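Local coordinates for protein DELTA1-pyrroline-2-carboxylate reductase (Thermococcus litoralis DSM 5473, PDB 6T3E) that probably catalyses the NADH-dependent reduction of delta1-pyrroline-2-carboxylate to L-proline, a step of L-hydroxyproline metabolism, at residues B[133-138]-B[160-165]; B[137-142]-B[316-321]. All blocks are in the same frame, centred on the assembly; numbering follows the deposited sequence.

Contact 1 of 2, residues B[133-138]-B[160-165]; sequences MRTGAA and GVQART. With NAI (1,4-dihydronicotinamide adenine dinucleotide), chain F; PRO (proline), chain E.
Gly136 brings the backbones of helices 128-146 and 161-173 together, its CA lying 3.7 Å from the carbonyl oxygen of Thr165. The short helical segments cross at -51° with their axes 8.5 Å apart, and what joins them directly is van der Waals packing. On one flank the SD of Met133 reaches CG2 of Thr165 at 4.2 Å, the two side chains crossing at about a right angle. On the other, the amide oxygen OE1 of Gln162 rests against CB and CG2 of Thr135.

Several polar groups of the two segments turn to the ligands. Thr135 OG1 sits beside the backbone N (chi1 -62°), where it is hydrogen-bonded to Thr131 O, accepts the N-H of Arg134 NE nearly in the guanidinium plane, and receives a weak bond from the nicotinamide N7N. Kinks along its chain carry the Arg134 guanidinium to the proline, where NH2 meets carboxylate oxygen O at 2.9 Å, in plane at the guanidinium edge; salt bridges to Glu326 and Asp327 hold the same group from helix 324-341. At the N terminus of the second helix, Gln162 N donates an almost straight bond (175°) to O2N of the cofactor, while its side chain runs past the cofactor's O5D, CD ending 3.5 Å from the C5N corner of the nicotinamide. Gly160 and Ala163 are consistent with the GxGxxA turn of a Rossmann fold, whose helix start cradles the NADH diphosphate.

Contact 2 of 2, residues B[137-142]-B[316-321]; sequences AASGVA and TLFKSV. With NAI (1,4-dihydronicotinamide adenine dinucleotide), chain F.
Phe318 of strand 316-319 meets Ala142 of helix 128-146 face on, and the strand reaches this point from Thr316, whose hydroxyl is hydrogen-bonded to Leu146 O farther along the same helix. Leu317 continues the strand through backbone bonds to strand 264-267, while Thr316 and Phe318 bond to strand 241-244 on the other side.

At Phe318 the chain turns an aromatic ring toward the helix. With CG opposite the backbone N (chi1 171°), the ring extends beneath one helical turn, and Ala142 CB stands over its centre, 3.6 Å from the centroid and 15° off the normal, in a CH-pi contact. Farther out, CE2 comes within 3.6 Å of Ser139 CA, and the Ala138 carbonyl oxygen approaches CE2 obliquely at 3.8 Å. Ser139 OG lies in the ring plane at its edge, 3.7 Å from CE2, but its stronger hydrogen bond is with Gln166 NE2. The small residues of the helix thus let an aromatic ring lie close to its backbone.

This is helix-on-sheet packing in the Rossmann-type domain: the strand belongs to the parallel sheet, and the helix runs roughly antiparallel to it, at 152° between the short segments, with axes 9.6 Å apart.

At Ser320 the strand has ended; OG, pointing away from the backbone N and towards the carboxamide, donates to oxygen O7N of the NADH at 3.2 Å. Val321 follows, its carbon C 3.2 Å from O7N, in the pocket that also holds proline.

From the N terminus, the chain first lays down two helices and all but the last strand of the mixed sheet, then enters helix 128-146, the element from which both contacts start. Contact 1 closes a short loop: 21 residues, including strand 153-157, separate 133-138 from the beginning of helix 161-173. Contact 2 starts where that segment ends, sharing Ala137 and Ala138, and closes a much longer one of 173 residues, returning at strand 316-319 after every other strand of the parallel sheet. The second segment of contact 1 falls inside this span, so the two loops cross. Together they tie the helix to the dinucleotide-binding turn and to the sheet's last strand, both at the NADH.

Contact 1 of 2, residues B[133-138]-B[160-165]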
loop_
_atom_site.group_PDB
_atom_site.type_symbol
_atom_site.label_atom_id
_atom_site.label_comp_id
_atom_site.label_asym_id
_atom_site.label_seq_id
_atom_site.Cartn_x
_atom_site.Cartn_y
_atom_site.Cartn_z
ATOM N N MET B 133 -9.626 9.022 -15.184
ATOM C CA MET B 133 -10.927 8.518 -15.610
ATOM C C MET B 133 -11.832 8.254 -14.412
ATOM O O MET B 133 -12.974 8.725 -14.373
ATOM C CB MET B 133 -10.762 7.256 -16.464
ATOM C CG MET B 133 -10.048 7.496 -17.802
ATOM S SD MET B 133 -11.037 8.401 -19.033
ATOM C CE MET B 133 -12.490 7.355 -19.152
ATOM N N ARG B 134 -11.323 7.546 -13.402
ATOM C CA ARG B 134 -12.151 7.206 -12.243
ATOM C C ARG B 134 -12.521 8.437 -11.421
ATOM O O ARG B 134 -13.583 8.457 -10.786
ATOM C CB ARG B 134 -11.435 6.170 -11.369
ATOM C CG ARG B 134 -10.207 6.714 -10.658
ATOM C CD ARG B 134 -10.360 6.688 -9.173
ATOM N NE ARG B 134 -9.902 7.918 -8.544
ATOM C CZ ARG B 134 -9.185 7.956 -7.428
ATOM N NH1 ARG B 134 -8.834 6.837 -6.821
ATOM N NH2 ARG B 134 -8.813 9.112 -6.919
ATOM N N THR B 135 -11.658 9.461 -11.405
ATOM C CA THR B 135 -11.973 10.690 -10.686
ATOM C C THR B 135 -13.089 11.467 -11.371
ATOM O O THR B 135 -14.020 11.940 -10.711
ATOM C CB THR B 135 -10.724 11.556 -10.569
ATOM O OG1 THR B 135 -9.723 10.854 -9.825
ATOM C CG2 THR B 135 -11.048 12.874 -9.883
ATOM N N GLY B 136 -13.012 11.610 -12.695
ATOM C CA GLY B 136 -14.093 12.254 -13.420
ATOM C C GLY B 136 -15.403 11.500 -13.291
ATOM O O GLY B 136 -16.462 12.102 -13.095
ATOM N N ALA B 137 -15.347 10.169 -13.389
ATOM C CA ALA B 137 -16.560 9.363 -13.299
ATOM C C ALA B 137 -17.182 9.445 -11.917
ATOM O O ALA B 137 -18.414 9.469 -11.788
ATOM C CB ALA B 137 -16.258 7.909 -13.656
ATOM N N ALA B 138 -16.350 9.480 -10.869
ATOM C CA ALA B 138 -16.884 9.616 -9.516
ATOM C C ALA B 138 -17.694 10.898 -9.380
ATOM O O ALA B 138 -18.796 10.893 -8.819
ATOM C CB ALA B 138 -15.752 9.575 -8.490
ATOM N N GLY B 160 -6.290 21.617 -15.623
ATOM C CA GLY B 160 -5.246 20.615 -15.604
ATOM C C GLY B 160 -5.700 19.266 -16.116
ATOM O O GLY B 160 -6.633 19.162 -16.919
ATOM N N VAL B 161 -5.027 18.213 -15.653
ATOM C CA VAL B 161 -5.370 16.873 -16.111
ATOM C C VAL B 161 -6.766 16.498 -15.637
ATOM O O VAL B 161 -7.585 16.006 -16.418
ATOM C CB VAL B 161 -4.316 15.848 -15.657
ATOM C CG1 VAL B 161 -4.830 14.433 -15.904
ATOM C CG2 VAL B 161 -2.997 16.071 -16.403
ATOM N N GLN B 162 -7.071 16.745 -14.361
ATOM C CA GLN B 162 -8.364 16.323 -13.829
ATOM C C GLN B 162 -9.521 17.069 -14.484
ATOM O O GLN B 162 -10.566 16.472 -14.765
ATOM C CB GLN B 162 -8.408 16.514 -12.312
ATOM C CG GLN B 162 -7.486 15.568 -11.546
ATOM C CD GLN B 162 -7.484 14.167 -12.134
ATOM O OE1 GLN B 162 -8.550 13.577 -12.434
ATOM N NE2 GLN B 162 -6.285 13.617 -12.305
ATOM N N ALA B 163 -9.341 18.359 -14.774
ATOM C CA ALA B 163 -10.441 19.154 -15.313
ATOM C C ALA B 163 -10.961 18.584 -16.626
ATOM O O ALA B 163 -12.152 18.718 -16.925
ATOM C CB ALA B 163 -10.005 20.604 -15.518
ATOM N N ARG B 164 -10.095 17.957 -17.423
ATOM C CA ARG B 164 -10.544 17.406 -18.698
ATOM C C ARG B 164 -11.555 16.280 -18.494
ATOM O O ARG B 164 -12.675 16.331 -19.024
ATOM C CB ARG B 164 -9.348 16.923 -19.503
ATOM C CG ARG B 164 -8.530 18.034 -20.068
ATOM C CD ARG B 164 -7.152 17.529 -20.410
ATOM N NE ARG B 164 -6.529 18.324 -21.459
ATOM C CZ ARG B 164 -5.892 19.463 -21.237
ATOM N NH1 ARG B 164 -5.799 19.942 -19.991
ATOM N NH2 ARG B 164 -5.346 20.109 -22.262
ATOM N N THR B 165 -11.193 15.270 -17.694
ATOM C CA THR B 165 -12.142 14.204 -17.401
ATOM C C THR B 165 -13.300 14.693 -16.541
ATOM O O THR B 165 -14.394 14.111 -16.578
ATOM C CB THR B 165 -11.431 13.051 -16.706
ATOM O OG1 THR B 165 -10.654 13.574 -15.627
ATOM C CG2 THR B 165 -10.521 12.318 -17.695
HETATM P PA NAI F . -2.415 19.564 -12.709
HETATM O O1A NAI F . -1.149 20.171 -12.161
HETATM O O2A NAI F . -2.123 18.853 -14.015
HETATM O O5B NAI F . -3.621 20.671 -12.883
HETATM C C5B NAI F . -3.763 21.562 -11.782
HETATM C C4B NAI F . -4.307 22.956 -12.322
HETATM O O4B NAI F . -4.627 23.727 -11.336
HETATM C C3B NAI F . -3.174 23.682 -13.083
HETATM O O3B NAI F . -3.586 23.921 -14.352
HETATM C C2B NAI F . -2.954 24.975 -12.271
HETATM O O2B NAI F . -2.481 26.098 -13.165
HETATM C C1B NAI F . -4.138 25.207 -11.777
HETATM N N9A NAI F . -4.098 26.075 -10.632
HETATM C C8A NAI F . -3.287 25.873 -9.591
HETATM N N7A NAI F . -3.502 26.851 -8.719
HETATM C C5A NAI F . -4.451 27.660 -9.220
HETATM C C6A NAI F . -5.024 28.800 -8.709
HETATM N N6A NAI F . -4.815 29.533 -7.476
HETATM N N1A NAI F . -5.962 29.444 -9.401
HETATM C C2A NAI F . -6.353 28.955 -10.603
HETATM N N3A NAI F . -5.789 27.827 -11.105
HETATM C C4A NAI F . -4.825 27.186 -10.397
HETATM O O3 NAI F . -2.932 18.483 -11.553
HETATM P PN NAI F . -4.342 17.606 -11.685
HETATM O O1N NAI F . -3.897 16.210 -12.074
HETATM O O2N NAI F . -5.282 18.225 -12.682
HETATM O O5D NAI F . -5.077 17.571 -10.237
HETATM C C5D NAI F . -5.917 18.620 -9.926
HETATM C C4D NAI F . -6.312 18.499 -8.430
HETATM O O4D NAI F . -7.068 17.441 -8.210
HETATM C C3D NAI F . -5.053 18.299 -7.574
HETATM O O3D NAI F . -5.178 19.041 -6.415
HETATM C C2D NAI F . -5.062 16.808 -7.206
HETATM O O2D NAI F . -4.255 16.618 -5.921
HETATM C C1D NAI F . -6.339 16.563 -7.068
HETATM N N1N NAI F . -6.626 15.140 -7.315
HETATM C C2N NAI F . -7.579 14.418 -6.494
HETATM C C3N NAI F . -8.227 13.111 -7.032
HETATM C C7N NAI F . -9.639 12.784 -6.474
HETATM O O7N NAI F . -10.136 13.565 -5.750
HETATM N N7N NAI F . -10.326 11.528 -6.850
HETATM C C4N NAI F . -7.863 12.581 -8.404
HETATM C C5N NAI F . -6.511 13.094 -8.918
HETATM C C6N NAI F . -5.959 14.429 -8.389
HETATM N N PRO E . -5.487 12.133 -4.602
HETATM C CA PRO E . -5.534 11.481 -5.914
HETATM C C PRO E . -6.070 10.052 -5.894
HETATM O O PRO E . -6.761 9.614 -4.963
HETATM C CB PRO E . -4.070 11.494 -6.348
HETATM C CG PRO E . -3.523 12.752 -5.747
HETATM C CD PRO E . -4.309 13.014 -4.472
HETATM O OXT PRO E . -5.812 9.292 -6.829
#

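Contact 2 of 2, residues B[137-142]-B[316-321]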
loop_
_atom_site.group_PDB
_atom_site.type_symbol
_atom_site.label_atom_id
_atom_site.label_comp_id
_atom_site.label_asym_id
_atom_site.label_seq_id
_atom_site.Cartn_x
_atom_site.Cartn_y
_atom_site.Cartn_z
ATOM N N ALA B 137 -15.347 10.169 -13.389
ATOM C CA ALA B 137 -16.560 9.363 -13.299
ATOM C C ALA B 137 -17.182 9.445 -11.917
ATOM O O ALA B 137 -18.414 9.469 -11.788
ATOM C CB ALA B 137 -16.258 7.909 -13.656
ATOM N N ALA B 138 -16.350 9.480 -10.869
ATOM C CA ALA B 138 -16.884 9.616 -9.516
ATOM C C ALA B 138 -17.694 10.898 -9.380
ATOM O O ALA B 138 -18.796 10.893 -8.819
ATOM C CB ALA B 138 -15.752 9.575 -8.490
ATOM N N SER B 139 -17.182 12.001 -9.918
ATOM C CA SER B 139 -17.969 13.226 -9.944
ATOM C C SER B 139 -19.126 13.117 -10.926
ATOM O O SER B 139 -20.136 13.815 -10.769
ATOM C CB SER B 139 -17.081 14.434 -10.275
ATOM O OG SER B 139 -15.935 14.487 -9.429
ATOM N N GLY B 140 -18.996 12.266 -11.949
ATOM C CA GLY B 140 -20.100 12.084 -12.878
ATOM C C GLY B 140 -21.329 11.475 -12.224
ATOM O O GLY B 140 -22.450 11.949 -12.427
ATOM N N VAL B 141 -21.137 10.441 -11.398
ATOM C CA VAL B 141 -22.289 9.848 -10.719
ATOM C C VAL B 141 -22.868 10.835 -9.714
ATOM O O VAL B 141 -24.090 10.957 -9.591
ATOM C CB VAL B 141 -21.944 8.485 -10.073
ATOM C CG1 VAL B 141 -21.299 7.556 -11.090
ATOM C CG2 VAL B 141 -21.054 8.638 -8.864
ATOM N N ALA B 142 -22.013 11.572 -8.997
ATOM C CA ALA B 142 -22.542 12.542 -8.043
ATOM C C ALA B 142 -23.291 13.652 -8.760
ATOM O O ALA B 142 -24.331 14.114 -8.280
ATOM C CB ALA B 142 -21.426 13.118 -7.178
ATOM N N THR B 316 -25.471 22.701 -4.130
ATOM C CA THR B 316 -24.938 21.378 -3.834
ATOM C C THR B 316 -23.446 21.332 -4.109
ATOM O O THR B 316 -22.986 21.800 -5.155
ATOM C CB THR B 316 -25.632 20.295 -4.672
ATOM O OG1 THR B 316 -25.889 20.797 -5.991
ATOM C CG2 THR B 316 -26.941 19.867 -4.022
ATOM N N LEU B 317 -22.705 20.712 -3.192
ATOM C CA LEU B 317 -21.255 20.595 -3.290
ATOM C C LEU B 317 -20.848 19.152 -3.054
ATOM O O LEU B 317 -21.088 18.606 -1.971
ATOM C CB LEU B 317 -20.555 21.513 -2.282
ATOM C CG LEU B 317 -19.150 21.079 -1.864
ATOM C CD1 LEU B 317 -18.187 21.217 -3.022
ATOM C CD2 LEU B 317 -18.690 21.889 -0.666
ATOM N N PHE B 318 -20.209 18.546 -4.058
ATOM C CA PHE B 318 -19.637 17.209 -3.943
ATOM C C PHE B 318 -18.135 17.358 -3.739
ATOM O O PHE B 318 -17.424 17.832 -4.633
ATOM C CB PHE B 318 -19.939 16.363 -5.180
ATOM C CG PHE B 318 -19.189 15.053 -5.220
ATOM C CD1 PHE B 318 -19.289 14.154 -4.170
ATOM C CD2 PHE B 318 -18.395 14.721 -6.310
ATOM C CE1 PHE B 318 -18.604 12.952 -4.201
ATOM C CE2 PHE B 318 -17.710 13.526 -6.353
ATOM C CZ PHE B 318 -17.812 12.637 -5.294
ATOM N N LYS B 319 -17.657 16.954 -2.566
ATOM C CA LYS B 319 -16.246 17.037 -2.227
ATOM C C LYS B 319 -15.616 15.668 -2.407
ATOM O O LYS B 319 -16.040 14.701 -1.769
ATOM C CB LYS B 319 -16.050 17.519 -0.793
ATOM C CG LYS B 319 -14.589 17.715 -0.461
ATOM C CD LYS B 319 -13.986 18.782 -1.355
ATOM C CE LYS B 319 -12.661 18.355 -1.946
ATOM N NZ LYS B 319 -11.973 19.550 -2.539
ATOM N N SER B 320 -14.607 15.584 -3.265
ATOM C CA SER B 320 -13.983 14.316 -3.599
ATOM C C SER B 320 -12.490 14.394 -3.346
ATOM O O SER B 320 -11.839 15.351 -3.768
ATOM C CB SER B 320 -14.251 13.928 -5.048
ATOM O OG SER B 320 -13.259 13.023 -5.471
ATOM N N VAL B 321 -11.965 13.399 -2.633
ATOM C CA VAL B 321 -10.530 13.241 -2.423
ATOM C C VAL B 321 -9.986 11.955 -3.020
ATOM O O VAL B 321 -8.757 11.787 -3.058
ATOM C CB VAL B 321 -10.169 13.308 -0.928
ATOM C CG1 VAL B 321 -10.355 14.745 -0.404
ATOM C CG2 VAL B 321 -11.001 12.317 -0.153
HETATM P PA NAI F . -2.415 19.564 -12.709
HETATM O O1A NAI F . -1.149 20.171 -12.161
HETATM O O2A NAI F . -2.123 18.853 -14.015
HETATM O O5B NAI F . -3.621 20.671 -12.883
HETATM C C5B NAI F . -3.763 21.562 -11.782
HETATM C C4B NAI F . -4.307 22.956 -12.322
HETATM O O4B NAI F . -4.627 23.727 -11.336
HETATM C C3B NAI F . -3.174 23.682 -13.083
HETATM O O3B NAI F . -3.586 23.921 -14.352
HETATM C C2B NAI F . -2.954 24.975 -12.271
HETATM O O2B NAI F . -2.481 26.098 -13.165
HETATM C C1B NAI F . -4.138 25.207 -11.777
HETATM N N9A NAI F . -4.098 26.075 -10.632
HETATM C C8A NAI F . -3.287 25.873 -9.591
HETATM N N7A NAI F . -3.502 26.851 -8.719
HETATM C C5A NAI F . -4.451 27.660 -9.220
HETATM C C6A NAI F . -5.024 28.800 -8.709
HETATM N N6A NAI F . -4.815 29.533 -7.476
HETATM N N1A NAI F . -5.962 29.444 -9.401
HETATM C C2A NAI F . -6.353 28.955 -10.603
HETATM N N3A NAI F . -5.789 27.827 -11.105
HETATM C C4A NAI F . -4.825 27.186 -10.397
HETATM O O3 NAI F . -2.932 18.483 -11.553
HETATM P PN NAI F . -4.342 17.606 -11.685
HETATM O O1N NAI F . -3.897 16.210 -12.074
HETATM O O2N NAI F . -5.282 18.225 -12.682
HETATM O O5D NAI F . -5.077 17.571 -10.237
HETATM C C5D NAI F . -5.917 18.620 -9.926
HETATM C C4D NAI F . -6.312 18.499 -8.430
HETATM O O4D NAI F . -7.068 17.441 -8.210
HETATM C C3D NAI F . -5.053 18.299 -7.574
HETATM O O3D NAI F . -5.178 19.041 -6.415
HETATM C C2D NAI F . -5.062 16.808 -7.206
HETATM O O2D NAI F . -4.255 16.618 -5.921
HETATM C C1D NAI F . -6.339 16.563 -7.068
HETATM N N1N NAI F . -6.626 15.140 -7.315
HETATM C C2N NAI F . -7.579 14.418 -6.494
HETATM C C3N NAI F . -8.227 13.111 -7.032
HETATM C C7N NAI F . -9.639 12.784 -6.474
HETATM O O7N NAI F . -10.136 13.565 -5.750
HETATM N N7N NAI F . -10.326 11.528 -6.850
HETATM C C4N NAI F . -7.863 12.581 -8.404
HETATM C C5N NAI F . -6.511 13.094 -8.918
HETATM C C6N NAI F . -5.959 14.429 -8.389
#